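Local structure of [2Fe-2S] ferredoxin (Aquifex aeolicus, 1M2D) at the interface of chains A and B. The protein carries electrons by means of a [2Fe-2S] cluster held in a thioredoxin-like fold, and forms a homodimer in solution. Residues are numbered along the deposited sequence; one frame, centred on the assembly and turned at random. Chains: chain A/B, [2Fe-2S] ferredoxin.

The interface of chains A and B. Residues chain A 7, 52-56; chain B 7, 51-53.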
ATOM      1  N   PHE A   7      -1.554  -3.912  -3.777  1.00  7.73           N
ATOM      2  CA  PHE A   7      -0.864  -2.642  -3.888  1.00  7.74           C
ATOM      3  C   PHE A   7      -0.067  -2.629  -5.186  1.00  7.63           C
ATOM      4  O   PHE A   7       0.785  -3.514  -5.403  1.00  8.75           O
ATOM      5  CB  PHE A   7       0.075  -2.455  -2.691  1.00  7.64           C
ATOM      6  CG  PHE A   7      -0.663  -2.251  -1.407  1.00  8.00           C
ATOM      7  CD1 PHE A   7      -0.936  -3.328  -0.561  1.00  8.22           C
ATOM      8  CD2 PHE A   7      -1.156  -0.996  -1.039  1.00  8.25           C
ATOM      9  CE1 PHE A   7      -1.644  -3.152   0.610  1.00  9.11           C
ATOM     10  CE2 PHE A   7      -1.812  -0.808   0.162  1.00  8.54           C
ATOM     11  CZ  PHE A   7      -2.052  -1.886   1.001  1.00  8.50           C
ATOM     12  N   PRO A  52      -3.207   2.173  -5.377  1.00  8.72           N
ATOM     13  CA  PRO A  52      -1.984   2.644  -6.018  1.00  8.94           C
ATOM     14  C   PRO A  52      -1.010   3.220  -5.000  1.00  8.77           C
ATOM     15  O   PRO A  52      -1.452   3.852  -4.048  1.00  9.35           O
ATOM     16  CB  PRO A  52      -2.518   3.758  -6.969  1.00 10.19           C
ATOM     17  CG  PRO A  52      -3.695   4.321  -6.215  1.00 10.31           C
ATOM     18  CD  PRO A  52      -4.293   3.182  -5.423  1.00  9.90           C
ATOM     19  N   THR A  53       0.283   3.026  -5.238  1.00  8.98           N
ATOM     20  CA  THR A  53       1.283   3.467  -4.288  1.00  8.65           C
ATOM     21  C   THR A  53       2.432   4.186  -4.940  1.00  8.74           C
ATOM     22  O   THR A  53       2.664   4.123  -6.155  1.00  9.28           O
ATOM     23  CB  THR A  53       1.912   2.296  -3.466  1.00  8.27           C
ATOM     24  OG1 THR A  53       2.828   1.571  -4.271  1.00  8.99           O
ATOM     25  CG2 THR A  53       0.841   1.322  -3.008  1.00  9.03           C
ATOM     26  N   GLY A  54       3.219   4.850  -4.095  1.00  8.94           N
ATOM     27  CA  GLY A  54       4.565   5.275  -4.483  1.00  9.44           C
ATOM     28  C   GLY A  54       5.541   4.119  -4.380  1.00  8.91           C
ATOM     29  O   GLY A  54       5.205   2.981  -4.022  1.00  8.85           O
ATOM     30  N   CYS A  55       6.805   4.417  -4.648  1.00  9.15           N
ATOM     31  CA  CYS A  55       7.875   3.416  -4.780  1.00  9.19           C
ATOM     32  C   CYS A  55       7.919   2.552  -3.559  1.00  9.12           C
ATOM     33  O   CYS A  55       7.926   3.026  -2.411  1.00  9.74           O
ATOM     34  CB  CYS A  55       9.179   4.135  -4.955  1.00 10.62           C
ATOM     35  SG  CYS A  55      10.636   3.061  -5.201  1.00 10.40           S
ATOM     36  N   MET A  56       8.015   1.232  -3.784  1.00  9.02           N
ATOM     37  CA  MET A  56       8.181   0.214  -2.754  1.00  9.38           C
ATOM     38  C   MET A  56       9.574  -0.401  -2.758  1.00 10.09           C
ATOM     39  O   MET A  56       9.817  -1.463  -2.228  1.00 11.65           O
ATOM     40  CB  MET A  56       7.082  -0.864  -2.860  1.00  9.13           C
ATOM     41  CG  MET A  56       5.749  -0.260  -2.421  1.00  9.20           C
ATOM     42  SD  MET A  56       4.387  -1.468  -2.323  1.00  9.50           S
ATOM     43  CE  MET A  56       3.983  -1.668  -4.044  1.00  9.83           C
TER
ATOM     44  N   PHE B   7       1.413   1.444   5.349  1.00  7.50           N
ATOM     45  CA  PHE B   7       0.856   2.181   4.235  1.00  7.48           C
ATOM     46  C   PHE B   7       0.132   3.411   4.773  1.00  7.48           C
ATOM     47  O   PHE B   7      -0.743   3.281   5.616  1.00  8.43           O
ATOM     48  CB  PHE B   7      -0.111   1.328   3.441  1.00  7.38           C
ATOM     49  CG  PHE B   7       0.611   0.191   2.736  1.00  7.75           C
ATOM     50  CD1 PHE B   7       0.745  -1.046   3.326  1.00  8.37           C
ATOM     51  CD2 PHE B   7       1.138   0.376   1.482  1.00  7.90           C
ATOM     52  CE1 PHE B   7       1.365  -2.102   2.675  1.00  8.93           C
ATOM     53  CE2 PHE B   7       1.764  -0.673   0.799  1.00  8.48           C
ATOM     54  CZ  PHE B   7       1.847  -1.925   1.395  1.00  8.46           C
ATOM     55  N   THR B  51       5.212   3.187   3.035  1.00  8.30           N
ATOM     56  CA  THR B  51       4.820   3.409   1.657  1.00  7.70           C
ATOM     57  C   THR B  51       3.639   4.395   1.597  1.00  7.83           C
ATOM     58  O   THR B  51       2.633   4.183   2.292  1.00  8.12           O
ATOM     59  CB  THR B  51       4.400   2.122   0.971  1.00  8.21           C
ATOM     60  OG1 THR B  51       5.474   1.149   1.056  1.00  8.31           O
ATOM     61  CG2 THR B  51       3.970   2.283  -0.455  1.00  8.80           C
ATOM     62  N   PRO B  52       3.758   5.445   0.780  1.00  7.81           N
ATOM     63  CA  PRO B  52       2.628   6.373   0.594  1.00  8.07           C
ATOM     64  C   PRO B  52       1.662   5.815  -0.440  1.00  8.15           C
ATOM     65  O   PRO B  52       2.112   5.201  -1.427  1.00  8.84           O
ATOM     66  CB  PRO B  52       3.312   7.622   0.095  1.00  8.86           C
ATOM     67  CG  PRO B  52       4.485   7.110  -0.719  1.00  9.60           C
ATOM     68  CD  PRO B  52       4.909   5.831  -0.046  1.00  8.76           C
ATOM     69  N   THR B  53       0.357   6.055  -0.249  1.00  7.98           N
ATOM     70  CA  THR B  53      -0.625   5.519  -1.141  1.00  8.44           C
ATOM     71  C   THR B  53      -1.651   6.553  -1.563  1.00  8.16           C
ATOM     72  O   THR B  53      -1.814   7.611  -0.957  1.00  9.05           O
ATOM     73  CB  THR B  53      -1.393   4.331  -0.511  1.00  8.48           C
ATOM     74  OG1 THR B  53      -2.352   4.820   0.459  1.00  8.66           O
ATOM     75  CG2 THR B  53      -0.506   3.362   0.184  1.00  9.20           C
TER
HETATM   76  O   HOH W   1       7.772   2.182   0.193  1.00 10.61           O
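With CG anti to the carbonyl carbon in both copies (chi1 -69° in A:Phe7, nearly the same in B:Phe7), the two phenyl groups reach toward each other from opposing strands and stack face to face. Their centroids lie 3.7 Å apart and their planes are turned by 8°. The overlap is slightly slipped: A:Phe7 CE2 sits near the rim of the partner ring, 3.4 Å from B:Phe7 CD2. An alanine in place of A:Phe7 would probably open a gap over this face and leave the B:Phe7 ring without its stacking mate. Beside the stack, B:Thr51 holds CG2 anti to its backbone N. This methyl packs 3.6 Å from A:Thr53 CB and also touches A:Met56 CG, while B:Thr51 OG1 shares water 1 with A:Cys55 O, the carbonyl oxygen. The CG2 methyls of A:Thr53 and B:Thr53 lie alongside each other, 4.0 Å apart, as the side chains cross obliquely. A:Thr53 OG1 turns back within its own chain to the A:Gly54 carbonyl O (2.8 Å), which probably helps to steady the chain as it leaves the strand. There the A:Gly54 amide N donates a nearly straight hydrogen bond to B:Pro52 O (2.9 Å, 171° at H). The patch, repeated by two-fold symmetry, joins strands 4-9 and 48-53 of the two subunits; A:Thr53 and B:Thr53 form an antiparallel bridge at the ends of strands 48-53, where the chain runs on into the loop bearing the cluster ligand A:Cys55.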